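Local coordinates for protein phospholipase C-beta (PLC-beta) (Sepia officinalis, PDB 3QR0) that belongs to the beta class of the phospholipase C family, joins PH, EF-hand-like, TIM-barrel and C2 domains in one chain, and binds a calcium ion, at residues 367-372 against 394-399; 416-421 against 426-431; 340-345 against 349-354; 403-406 against 411-414. All blocks are in the same frame, centred on the assembly; numbering follows the deposited sequence.

Following the chain from the N terminus, contact 3 comes first and closes the short loop between 340-345 and 349-354, ahead of helix 354-361. Contact 1 then folds helix 393-403 back on strand 366-372, contact 4 closes the loop from the end of that helix into strand 412-418, and contact 2 lays helix 422-436 against the far end of the same strand. The four loops follow in series, with none nesting or crossing. All belong to the X half of the TIM barrel. Strands 366-372 and 412-418 are parallel neighbours, so contacts 1, 2 and 4 share one sheet; contacts 1 and 2 meet again at the calcium ion, and Tyr341 ties contact 3 to Asp370.

Contact 1: 367-372 against 394-399; sequences LELDCW and KDVVYA. With CA (calcium ion), chain B.
Leu369 on strand 366-372 meets Val396 and Val397 on helix 393-403, the helix of a beta-alpha-beta crossover in the TIM barrel that continues into the neighbouring parallel strand 412-418. One methyl does the touching. Leu369 has CG beside its backbone N, and chi2 of 68° swings CD1 aside and leaves CD2 as the extended branch. That CD2 slides alongside Val396 CG1 at 4.0 Å, the two side chains running past each other in opposite directions, while Val397 CG1 borders the same methyl, Leu369 CD2, at 4.3 Å. Val396 presents CG1 because this branch stands anti to the backbone N (chi1 168°). Branched aliphatic residues suit a buried seam between strand and helix, where shape and not polarity sets the fit; Phe393 and Ile400 of the same helix add to the cover over Leu369. The strand's other face is acidic. Glu368 and Asp370 point to the calcium ion, whose protein ligands are completed by Asn339 and Glu417. Arg570 forms a salt bridge with Glu368 OE1, the oxygen not bound to the metal. The extended Glu368 side chain gives calcium OE2 alone at 2.4 Å, whereas Asp370 grips the ion with both OD1 and OD2, each 2.5 Å from it.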
loop_
_atom_site.group_PDB
_atom_site.type_symbol
_atom_site.label_atom_id
_atom_site.label_comp_id
_atom_site.label_asym_id
_atom_site.label_seq_id
_atom_site.Cartn_x
_atom_site.Cartn_y
_atom_site.Cartn_z
ATOM N N LEU A 367 10.092 -10.357 -7.933
ATOM C CA LEU A 367 9.701 -11.569 -7.228
ATOM C C LEU A 367 10.855 -12.545 -7.215
ATOM O O LEU A 367 11.784 -12.433 -8.025
ATOM C CB LEU A 367 8.521 -12.238 -7.935
ATOM C CG LEU A 367 7.387 -11.352 -8.438
ATOM C CD1 LEU A 367 6.420 -12.189 -9.273
ATOM C CD2 LEU A 367 6.666 -10.671 -7.290
ATOM N N GLU A 368 10.786 -13.518 -6.312
ATOM C CA GLU A 368 11.802 -14.550 -6.232
ATOM C C GLU A 368 11.204 -15.942 -6.422
ATOM O O GLU A 368 10.145 -16.257 -5.875
ATOM C CB GLU A 368 12.523 -14.469 -4.896
ATOM C CG GLU A 368 13.713 -15.415 -4.778
ATOM C CD GLU A 368 14.562 -15.128 -3.563
ATOM O OE1 GLU A 368 14.176 -14.245 -2.770
ATOM O OE2 GLU A 368 15.609 -15.787 -3.388
ATOM N N LEU A 369 11.899 -16.756 -7.208
ATOM C CA LEU A 369 11.522 -18.136 -7.469
ATOM C C LEU A 369 12.743 -19.006 -7.178
ATOM O O LEU A 369 13.756 -18.916 -7.882
ATOM C CB LEU A 369 11.081 -18.316 -8.929
ATOM C CG LEU A 369 9.797 -17.632 -9.442
ATOM C CD1 LEU A 369 9.915 -16.106 -9.513
ATOM C CD2 LEU A 369 9.422 -18.174 -10.820
ATOM N N ASP A 370 12.649 -19.819 -6.123
ATOM C CA ASP A 370 13.698 -20.774 -5.758
ATOM C C ASP A 370 13.381 -22.100 -6.428
ATOM O O ASP A 370 12.492 -22.831 -5.976
ATOM C CB ASP A 370 13.751 -20.991 -4.239
ATOM C CG ASP A 370 14.325 -19.811 -3.482
ATOM O OD1 ASP A 370 14.555 -18.732 -4.070
ATOM O OD2 ASP A 370 14.536 -19.952 -2.260
ATOM N N CYS A 371 14.126 -22.423 -7.484
ATOM C CA CYS A 371 13.815 -23.577 -8.325
ATOM C C CYS A 371 14.672 -24.797 -7.977
ATOM O O CYS A 371 15.895 -24.700 -7.902
ATOM C CB CYS A 371 13.993 -23.210 -9.799
ATOM S SG CYS A 371 13.092 -21.713 -10.263
ATOM N N TRP A 372 14.011 -25.935 -7.769
ATOM C CA TRP A 372 14.675 -27.202 -7.440
ATOM C C TRP A 372 14.137 -28.332 -8.324
ATOM O O TRP A 372 13.031 -28.239 -8.873
ATOM C CB TRP A 372 14.456 -27.548 -5.957
ATOM C CG TRP A 372 15.013 -26.514 -5.008
ATOM C CD1 TRP A 372 14.405 -25.364 -4.602
ATOM C CD2 TRP A 372 16.291 -26.544 -4.355
ATOM N NE1 TRP A 372 15.221 -24.676 -3.732
ATOM C CE2 TRP A 372 16.388 -25.376 -3.571
ATOM C CE3 TRP A 372 17.360 -27.448 -4.358
ATOM C CZ2 TRP A 372 17.519 -25.080 -2.800
ATOM C CZ3 TRP A 372 18.487 -27.153 -3.591
ATOM C CH2 TRP A 372 18.553 -25.979 -2.821
ATOM N N LYS A 394 5.694 -24.620 -13.002
ATOM C CA LYS A 394 4.744 -24.321 -14.082
ATOM C C LYS A 394 3.519 -23.553 -13.572
ATOM O O LYS A 394 3.118 -22.555 -14.174
ATOM C CB LYS A 394 4.310 -25.621 -14.777
ATOM C CG LYS A 394 3.378 -25.456 -15.967
ATOM C CD LYS A 394 3.123 -26.821 -16.609
ATOM C CE LYS A 394 2.102 -26.767 -17.728
ATOM N NZ LYS A 394 2.093 -28.043 -18.499
ATOM N N ASP A 395 2.940 -24.008 -12.463
ATOM C CA ASP A 395 1.798 -23.316 -11.862
ATOM C C ASP A 395 2.150 -21.875 -11.480
ATOM O O ASP A 395 1.358 -20.962 -11.712
ATOM C CB ASP A 395 1.275 -24.060 -10.622
ATOM C CG ASP A 395 0.583 -25.373 -10.964
ATOM O OD1 ASP A 395 0.267 -25.608 -12.151
ATOM O OD2 ASP A 395 0.345 -26.176 -10.038
ATOM N N VAL A 396 3.328 -21.671 -10.895
ATOM C CA VAL A 396 3.752 -20.325 -10.498
ATOM C C VAL A 396 3.853 -19.369 -11.704
ATOM O O VAL A 396 3.324 -18.252 -11.660
ATOM C CB VAL A 396 5.088 -20.351 -9.707
ATOM C CG1 VAL A 396 5.655 -18.953 -9.555
ATOM C CG2 VAL A 396 4.887 -20.999 -8.338
ATOM N N VAL A 397 4.510 -19.793 -12.780
ATOM C CA VAL A 397 4.694 -18.882 -13.926
ATOM C C VAL A 397 3.385 -18.536 -14.641
ATOM O O VAL A 397 3.219 -17.417 -15.124
ATOM C CB VAL A 397 5.775 -19.355 -14.934
ATOM C CG1 VAL A 397 7.177 -19.234 -14.308
ATOM C CG2 VAL A 397 5.506 -20.765 -15.423
ATOM N N TYR A 398 2.450 -19.477 -14.695
ATOM C CA TYR A 398 1.108 -19.174 -15.208
ATOM C C TYR A 398 0.353 -18.213 -14.275
ATOM O O TYR A 398 -0.431 -17.385 -14.743
ATOM C CB TYR A 398 0.315 -20.462 -15.470
ATOM C CG TYR A 398 0.642 -21.063 -16.816
ATOM C CD1 TYR A 398 -0.003 -20.617 -17.966
ATOM C CD2 TYR A 398 1.617 -22.045 -16.950
ATOM C CE1 TYR A 398 0.295 -21.149 -19.212
ATOM C CE2 TYR A 398 1.929 -22.586 -18.197
ATOM C CZ TYR A 398 1.261 -22.133 -19.323
ATOM O OH TYR A 398 1.558 -22.653 -20.557
ATOM N N ALA A 399 0.611 -18.308 -12.971
ATOM C CA ALA A 399 0.077 -17.352 -11.989
ATOM C C ALA A 399 0.663 -15.957 -12.205
ATOM O O ALA A 399 -0.068 -14.957 -12.234
ATOM C CB ALA A 399 0.378 -17.827 -10.564
HETATM CA CA CA B . 15.725 -17.730 -2.035
HETATM O O HOH W 1 16.478 -18.822 0.035
HETATM O O HOH W 2 16.744 -16.156 -0.479
#

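Contact 2: 416-421 against 426-431; sequences FENHCS and KLLAQY. With CA (calcium ion), chain B.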
loop_
_atom_site.group_PDB
_atom_site.type_symbol
_atom_site.label_atom_id
_atom_site.label_comp_id
_atom_site.label_asym_id
_atom_site.label_seq_id
_atom_site.Cartn_x
_atom_site.Cartn_y
_atom_site.Cartn_z
ATOM N N PHE A 416 15.532 -15.535 -10.128
ATOM C CA PHE A 416 15.675 -16.984 -10.078
ATOM C C PHE A 416 16.853 -17.371 -9.185
ATOM O O PHE A 416 17.979 -16.932 -9.400
ATOM C CB PHE A 416 15.906 -17.564 -11.477
ATOM C CG PHE A 416 14.648 -17.736 -12.289
ATOM C CD1 PHE A 416 14.274 -18.988 -12.755
ATOM C CD2 PHE A 416 13.841 -16.647 -12.592
ATOM C CE1 PHE A 416 13.108 -19.151 -13.515
ATOM C CE2 PHE A 416 12.678 -16.799 -13.342
ATOM C CZ PHE A 416 12.314 -18.052 -13.805
ATOM N N GLU A 417 16.582 -18.187 -8.178
ATOM C CA GLU A 417 17.634 -18.885 -7.457
ATOM C C GLU A 417 17.566 -20.312 -7.986
ATOM O O GLU A 417 16.690 -21.089 -7.611
ATOM C CB GLU A 417 17.400 -18.823 -5.954
ATOM C CG GLU A 417 18.593 -19.236 -5.131
ATOM C CD GLU A 417 18.239 -19.424 -3.669
ATOM O OE1 GLU A 417 17.744 -18.462 -3.047
ATOM O OE2 GLU A 417 18.453 -20.538 -3.149
ATOM N N ASN A 418 18.485 -20.630 -8.889
ATOM C CA ASN A 418 18.379 -21.816 -9.729
ATOM C C ASN A 418 19.211 -22.982 -9.196
ATOM O O ASN A 418 20.432 -22.900 -9.146
ATOM C CB ASN A 418 18.840 -21.431 -11.134
ATOM C CG ASN A 418 18.349 -22.375 -12.197
ATOM O OD1 ASN A 418 18.027 -23.535 -11.929
ATOM N ND2 ASN A 418 18.307 -21.885 -13.435
ATOM N N HIS A 419 18.548 -24.064 -8.797
ATOM C CA HIS A 419 19.248 -25.264 -8.330
ATOM C C HIS A 419 18.968 -26.484 -9.203
ATOM O O HIS A 419 19.295 -27.604 -8.826
ATOM C CB HIS A 419 18.871 -25.567 -6.879
ATOM C CG HIS A 419 19.147 -24.435 -5.947
ATOM N ND1 HIS A 419 20.369 -24.258 -5.338
ATOM C CD2 HIS A 419 18.370 -23.402 -5.545
ATOM C CE1 HIS A 419 20.331 -23.170 -4.592
ATOM N NE2 HIS A 419 19.129 -22.632 -4.697
ATOM N N CYS A 420 18.379 -26.267 -10.376
ATOM C CA CYS A 420 17.919 -27.376 -11.206
ATOM C C CYS A 420 19.026 -27.980 -12.065
ATOM O O CYS A 420 19.969 -27.297 -12.457
ATOM C CB CYS A 420 16.773 -26.924 -12.112
ATOM S SG CYS A 420 15.227 -26.691 -11.247
ATOM N N SER A 421 18.888 -29.269 -12.353
ATOM C CA SER A 421 19.726 -29.940 -13.339
ATOM C C SER A 421 19.428 -29.362 -14.716
ATOM O O SER A 421 18.417 -28.681 -14.906
ATOM C CB SER A 421 19.438 -31.439 -13.343
ATOM O OG SER A 421 18.085 -31.683 -13.701
ATOM N N LYS A 426 15.768 -26.836 -18.724
ATOM C CA LYS A 426 15.143 -26.773 -20.044
ATOM C C LYS A 426 13.645 -26.558 -19.900
ATOM O O LYS A 426 13.045 -25.788 -20.655
ATOM C CB LYS A 426 15.412 -28.048 -20.844
ATOM C CG LYS A 426 16.798 -28.103 -21.455
ATOM C CD LYS A 426 17.121 -29.495 -21.971
ATOM C CE LYS A 426 18.424 -29.508 -22.757
ATOM N NZ LYS A 426 18.271 -28.963 -24.153
ATOM N N LEU A 427 13.057 -27.230 -18.912
ATOM C CA LEU A 427 11.635 -27.105 -18.633
ATOM C C LEU A 427 11.296 -25.743 -18.033
ATOM O O LEU A 427 10.274 -25.161 -18.394
ATOM C CB LEU A 427 11.158 -28.247 -17.726
ATOM C CG LEU A 427 11.293 -29.638 -18.356
ATOM C CD1 LEU A 427 10.971 -30.729 -17.347
ATOM C CD2 LEU A 427 10.404 -29.769 -19.595
ATOM N N LEU A 428 12.144 -25.227 -17.140
ATOM C CA LEU A 428 11.967 -23.864 -16.621
ATOM C C LEU A 428 11.852 -22.880 -17.778
ATOM O O LEU A 428 10.907 -22.095 -17.843
ATOM C CB LEU A 428 13.132 -23.430 -15.727
ATOM C CG LEU A 428 13.419 -24.165 -14.417
ATOM C CD1 LEU A 428 14.656 -23.573 -13.757
ATOM C CD2 LEU A 428 12.236 -24.123 -13.469
ATOM N N ALA A 429 12.824 -22.936 -18.687
ATOM C CA ALA A 429 12.867 -22.045 -19.849
ATOM C C ALA A 429 11.652 -22.239 -20.740
ATOM O O ALA A 429 11.055 -21.267 -21.202
ATOM C CB ALA A 429 14.144 -22.273 -20.651
ATOM N N GLN A 430 11.287 -23.497 -20.968
ATOM C CA GLN A 430 10.127 -23.831 -21.788
ATOM C C GLN A 430 8.845 -23.237 -21.209
ATOM O O GLN A 430 8.070 -22.610 -21.932
ATOM C CB GLN A 430 9.981 -25.349 -21.919
ATOM C CG GLN A 430 8.805 -25.781 -22.775
ATOM C CD GLN A 430 8.648 -27.289 -22.837
ATOM O OE1 GLN A 430 9.626 -28.037 -22.781
ATOM N NE2 GLN A 430 7.408 -27.742 -22.961
ATOM N N TYR A 431 8.631 -23.425 -19.908
ATOM C CA TYR A 431 7.403 -22.946 -19.262
ATOM C C TYR A 431 7.353 -21.422 -19.146
ATOM O O TYR A 431 6.270 -20.839 -19.196
ATOM C CB TYR A 431 7.187 -23.609 -17.894
ATOM C CG TYR A 431 7.098 -25.127 -17.933
ATOM C CD1 TYR A 431 6.416 -25.787 -18.957
ATOM C CD2 TYR A 431 7.689 -25.899 -16.941
ATOM C CE1 TYR A 431 6.342 -27.168 -18.992
ATOM C CE2 TYR A 431 7.616 -27.280 -16.962
ATOM C CZ TYR A 431 6.943 -27.911 -17.988
ATOM O OH TYR A 431 6.875 -29.285 -18.018
HETATM CA CA CA B . 15.725 -17.730 -2.035
HETATM O O HOH W 1 16.478 -18.822 0.035
HETATM O O HOH W 2 16.744 -16.156 -0.479
#
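Leu428 reaches from helix 422-436 toward the end of strand 412-418 and rests its CD1 methyl against both Asn418 and Cys420. The apolar part of this contact rests on that branch: CD1 is 4.0 Å from Cys420 SG and 3.8 Å from Asn418 OD1, so the methyl packs on the amide by van der Waals contact. Leucine reaches this far because its chain is extended past CG (chi2 178°), and Phe393, Cys371 and Met514 enclose it further.

Hydrogen bonds shape the strand end. Asn418 OD1 accepts from Cys420 N at 3.2 Å, an Asx turn in which the donor is tilted 16° from the carbonyl plane. Asparagine suits the place because its short amide can fold onto the backbone two residues on and still offer ND2 to Asn470 OD1. The amide is thus held at both ends, which fixes its rotation beside the leucine methyl. On the other face, His419 NE2 donates to Glu417 OE2 at 2.7 Å, nearly straight at 167°; the carboxylate oxygen lies in the imidazole plane and uses its anti lone pair.

Metal coordination is the third kind. Glu417 OE1 binds the calcium ion at 2.4 Å, while OE2 takes bonds from His419 and Thr503.

The chemistry is therefore divided: a buried leucine methyl packs the helix against the strand end, and the carboxylate on the other face is held through OE2 by His419 and Thr503, which is consistent with their orienting OE1 toward the metal.

Contact 3: 340-345 against 349-354; sequences TYLTGH and GKSSVE
Thr343 and Ser352 press tightly together, with Thr343 CG2 and Ser352 CB 3.4 Å apart, tighter than usual for two carbons. Beside them the backbones bridge at Leu342 and Ser351. Thr343 N donates to Lys350 O at 3.1 Å and 168°, nearly along the C=O axis, while Ser352 N gives Tyr341 O a weak, bent bond of 2.8 Å. Ser351 OG sits at the edge of the Tyr341 ring, 3.3 Å from CD1. The ring comes there because Tyr341 CG lies between its backbone N and carbonyl carbon (chi1 57°), and its OH continues to Asp370 beside the calcium ion. Ser351 OG is held by Thr389 O. This loop of the TIM barrel leads into helix 354-361, and small hydroxyl residues suit it: Ser352 OG caps Ile355 N at the helix start. Away from the bridge the grip slackens. Gly349, with no side chain, lets its N approach His345 O, but the bond, 3.2 Å long, is bent and weak. Water fills in here. Water 4 accepts from Gly344 N at 2.8 Å and donates to His345 O and Lys350 O. Water 3 accepts from Lys350 N and is also hydrogen-bonded to Thr343 OG1, where the extended Lys350 chain leads out to solvent.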
loop_
_atom_site.group_PDB
_atom_site.type_symbol
_atom_site.label_atom_id
_atom_site.label_comp_id
_atom_site.label_asym_id
_atom_site.label_seq_id
_atom_site.Cartn_x
_atom_site.Cartn_y
_atom_site.Cartn_z
ATOM N N THR A 340 9.223 -15.253 -2.366
ATOM C CA THR A 340 7.834 -14.863 -2.576
ATOM C C THR A 340 6.859 -16.019 -2.371
ATOM O O THR A 340 5.734 -15.819 -1.905
ATOM C CB THR A 340 7.671 -14.315 -4.009
ATOM O OG1 THR A 340 8.694 -13.342 -4.261
ATOM C CG2 THR A 340 6.290 -13.687 -4.215
ATOM N N TYR A 341 7.311 -17.220 -2.724
ATOM C CA TYR A 341 6.534 -18.453 -2.581
ATOM C C TYR A 341 6.107 -18.794 -1.145
ATOM O O TYR A 341 5.139 -19.525 -0.955
ATOM C CB TYR A 341 7.296 -19.649 -3.201
ATOM C CG TYR A 341 8.673 -19.877 -2.610
ATOM C CD1 TYR A 341 8.855 -20.762 -1.551
ATOM C CD2 TYR A 341 9.789 -19.207 -3.108
ATOM C CE1 TYR A 341 10.107 -20.972 -0.998
ATOM C CE2 TYR A 341 11.040 -19.402 -2.559
ATOM C CZ TYR A 341 11.195 -20.292 -1.503
ATOM O OH TYR A 341 12.433 -20.495 -0.949
ATOM N N LEU A 342 6.814 -18.269 -0.142
ATOM C CA LEU A 342 6.524 -18.590 1.259
ATOM C C LEU A 342 5.417 -17.714 1.845
ATOM O O LEU A 342 5.441 -16.486 1.710
ATOM C CB LEU A 342 7.794 -18.463 2.112
ATOM C CG LEU A 342 8.909 -19.450 1.764
ATOM C CD1 LEU A 342 10.172 -19.149 2.564
ATOM C CD2 LEU A 342 8.460 -20.901 1.974
ATOM N N THR A 343 4.448 -18.346 2.503
ATOM C CA THR A 343 3.344 -17.612 3.113
ATOM C C THR A 343 3.471 -17.486 4.629
ATOM O O THR A 343 2.624 -16.856 5.260
ATOM C CB THR A 343 1.993 -18.243 2.765
ATOM O OG1 THR A 343 1.945 -19.586 3.263
ATOM C CG2 THR A 343 1.790 -18.228 1.249
ATOM N N GLY A 344 4.523 -18.069 5.205
ATOM C CA GLY A 344 4.788 -17.945 6.639
ATOM C C GLY A 344 6.258 -18.088 7.011
ATOM O O GLY A 344 7.108 -17.352 6.508
ATOM N N HIS A 345 6.535 -19.049 7.890
ATOM C CA HIS A 345 7.867 -19.299 8.443
ATOM C C HIS A 345 8.796 -19.837 7.355
ATOM O O HIS A 345 8.361 -20.595 6.480
ATOM C CB HIS A 345 7.731 -20.320 9.575
ATOM C CG HIS A 345 8.897 -20.384 10.511
ATOM N ND1 HIS A 345 9.970 -21.228 10.311
ATOM C CD2 HIS A 345 9.121 -19.769 11.698
ATOM C CE1 HIS A 345 10.819 -21.103 11.316
ATOM N NE2 HIS A 345 10.329 -20.222 12.171
ATOM N N GLY A 349 6.998 -23.401 7.112
ATOM C CA GLY A 349 5.787 -22.833 6.535
ATOM C C GLY A 349 5.374 -23.487 5.231
ATOM O O GLY A 349 5.963 -24.474 4.809
ATOM N N LYS A 350 4.338 -22.940 4.602
ATOM C CA LYS A 350 3.853 -23.446 3.323
ATOM C C LYS A 350 4.411 -22.627 2.171
ATOM O O LYS A 350 4.667 -21.423 2.319
ATOM C CB LYS A 350 2.327 -23.390 3.267
ATOM C CG LYS A 350 1.633 -24.395 4.174
ATOM C CD LYS A 350 0.132 -24.441 3.888
ATOM C CE LYS A 350 -0.559 -25.538 4.682
ATOM N NZ LYS A 350 -2.048 -25.411 4.611
ATOM N N SER A 351 4.603 -23.293 1.032
ATOM C CA SER A 351 4.797 -22.622 -0.247
ATOM C C SER A 351 3.437 -22.497 -0.938
ATOM O O SER A 351 2.533 -23.289 -0.678
ATOM C CB SER A 351 5.770 -23.395 -1.132
ATOM O OG SER A 351 7.070 -23.379 -0.579
ATOM N N SER A 352 3.301 -21.505 -1.812
ATOM C CA SER A 352 2.007 -21.189 -2.428
ATOM C C SER A 352 2.161 -20.690 -3.863
ATOM O O SER A 352 3.167 -20.063 -4.206
ATOM C CB SER A 352 1.300 -20.119 -1.581
ATOM O OG SER A 352 0.140 -19.592 -2.212
ATOM N N VAL A 353 1.157 -20.966 -4.694
ATOM C CA VAL A 353 1.059 -20.344 -6.009
ATOM C C VAL A 353 0.290 -19.028 -5.919
ATOM O O VAL A 353 0.707 -18.015 -6.490
ATOM C CB VAL A 353 0.359 -21.259 -7.027
ATOM C CG1 VAL A 353 0.274 -20.564 -8.387
ATOM C CG2 VAL A 353 1.090 -22.597 -7.138
ATOM N N GLU A 354 -0.831 -19.042 -5.206
ATOM C CA GLU A 354 -1.690 -17.854 -5.084
ATOM C C GLU A 354 -0.973 -16.625 -4.521
ATOM O O GLU A 354 -1.296 -15.494 -4.896
ATOM C CB GLU A 354 -2.926 -18.181 -4.235
ATOM C CG GLU A 354 -3.923 -17.026 -4.043
ATOM C CD GLU A 354 -4.514 -16.492 -5.347
ATOM O OE1 GLU A 354 -4.793 -17.285 -6.274
ATOM O OE2 GLU A 354 -4.718 -15.263 -5.432
HETATM O O HOH W 3 2.904 -20.944 5.862
HETATM O O HOH W 4 6.190 -20.280 4.619
#

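Contact 4: 403-406 against 411-414; sequences SAFK and PVIL
Val412, the first residue of strand 412-418, offers its CG2 methyl to Ala404 and Phe405, the residues just after helix 393-403. CG2 stands 4.0 Å from Phe405 CE1, approaching the ring obliquely, and 4.3 Å from Ala404 CB. Ala404 O also lies 4.0 Å from Val412 CG2. The same corner of the ring reaches Pro411, whose CA comes 4.3 Å from Phe405 CE1, near the ring plane and at its edge. Valine suits the strand, where beta-branching is well tolerated, and its CG2, anti to the carbonyl carbon, is the branch turned to the turn.

One step out, the ring packs on its own neighbour: Ala404 CB lies 3.6 Å above one face, offset toward the rim, and a small methyl allows that approach. A type I beta turn from Ser403 to Lys406 holds both residues in place, closed by Lys406 N bonding to Ser403 O at 3.3 Å. Beyond it, Arg365 hydrogen-bonds Ala404 O, Lys406 joins Asp72 in a salt bridge, and Ile466 and Leu439 pack against Phe405. On the neighbouring parallel strand 466-469 and just before it, Leu467 and Lys465 take backbone hydrogen bonds with Val412.

No hydrogen bond crosses between 403-406 and 411-414, so between these two segments the contact rests on van der Waals packing, while polar groups around it, such as Ala404 O, find their partners elsewhere.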
loop_
_atom_site.group_PDB
_atom_site.type_symbol
_atom_site.label_atom_id
_atom_site.label_comp_id
_atom_site.label_asym_id
_atom_site.label_seq_id
_atom_site.Cartn_x
_atom_site.Cartn_y
_atom_site.Cartn_z
ATOM N N SER A 403 -1.308 -12.257 -13.379
ATOM C CA SER A 403 -1.458 -11.113 -12.476
ATOM C C SER A 403 -0.423 -10.004 -12.672
ATOM O O SER A 403 -0.592 -8.907 -12.147
ATOM C CB SER A 403 -1.413 -11.606 -11.028
ATOM O OG SER A 403 -2.411 -12.592 -10.809
ATOM N N ALA A 404 0.627 -10.284 -13.442
ATOM C CA ALA A 404 1.791 -9.394 -13.550
ATOM C C ALA A 404 1.457 -7.932 -13.826
ATOM O O ALA A 404 2.059 -7.040 -13.235
ATOM C CB ALA A 404 2.745 -9.912 -14.624
ATOM N N PHE A 405 0.504 -7.689 -14.722
ATOM C CA PHE A 405 0.204 -6.335 -15.157
ATOM C C PHE A 405 -1.245 -5.898 -14.940
ATOM O O PHE A 405 -1.731 -4.999 -15.628
ATOM C CB PHE A 405 0.641 -6.169 -16.617
ATOM C CG PHE A 405 2.071 -6.567 -16.848
ATOM C CD1 PHE A 405 3.105 -5.803 -16.320
ATOM C CD2 PHE A 405 2.387 -7.734 -17.529
ATOM C CE1 PHE A 405 4.432 -6.176 -16.499
ATOM C CE2 PHE A 405 3.709 -8.113 -17.714
ATOM C CZ PHE A 405 4.734 -7.334 -17.201
ATOM N N LYS A 406 -1.918 -6.503 -13.963
ATOM C CA LYS A 406 -3.294 -6.120 -13.631
ATOM C C LYS A 406 -3.382 -4.761 -12.938
ATOM O O LYS A 406 -4.356 -4.035 -13.149
ATOM C CB LYS A 406 -3.998 -7.189 -12.771
ATOM C CG LYS A 406 -4.476 -8.386 -13.563
ATOM C CD LYS A 406 -5.409 -9.311 -12.753
ATOM C CE LYS A 406 -6.883 -8.936 -12.924
ATOM N NZ LYS A 406 -7.804 -9.961 -12.326
ATOM N N PRO A 411 7.608 -2.779 -15.688
ATOM C CA PRO A 411 8.198 -4.115 -15.831
ATOM C C PRO A 411 8.362 -4.923 -14.543
ATOM O O PRO A 411 8.528 -4.365 -13.451
ATOM C CB PRO A 411 9.567 -3.850 -16.482
ATOM C CG PRO A 411 9.832 -2.400 -16.296
ATOM C CD PRO A 411 8.507 -1.717 -16.184
ATOM N N VAL A 412 8.316 -6.240 -14.702
ATOM C CA VAL A 412 8.480 -7.171 -13.605
ATOM C C VAL A 412 9.835 -7.839 -13.753
ATOM O O VAL A 412 10.271 -8.129 -14.861
ATOM C CB VAL A 412 7.341 -8.211 -13.588
ATOM C CG1 VAL A 412 7.691 -9.421 -12.702
ATOM C CG2 VAL A 412 6.046 -7.551 -13.127
ATOM N N ILE A 413 10.516 -8.040 -12.633
ATOM C CA ILE A 413 11.796 -8.737 -12.617
ATOM C C ILE A 413 11.631 -10.006 -11.787
ATOM O O ILE A 413 11.175 -9.955 -10.645
ATOM C CB ILE A 413 12.915 -7.851 -12.023
ATOM C CG1 ILE A 413 13.126 -6.602 -12.886
ATOM C CG2 ILE A 413 14.220 -8.640 -11.928
ATOM C CD1 ILE A 413 13.888 -5.457 -12.175
ATOM N N LEU A 414 11.981 -11.147 -12.369
ATOM C CA LEU A 414 11.913 -12.417 -11.659
ATOM C C LEU A 414 13.313 -12.846 -11.263
ATOM O O LEU A 414 14.160 -13.099 -12.116
ATOM C CB LEU A 414 11.261 -13.493 -12.522
ATOM C CG LEU A 414 9.871 -13.166 -13.074
ATOM C CD1 LEU A 414 9.340 -14.347 -13.869
ATOM C CD2 LEU A 414 8.907 -12.793 -11.958
#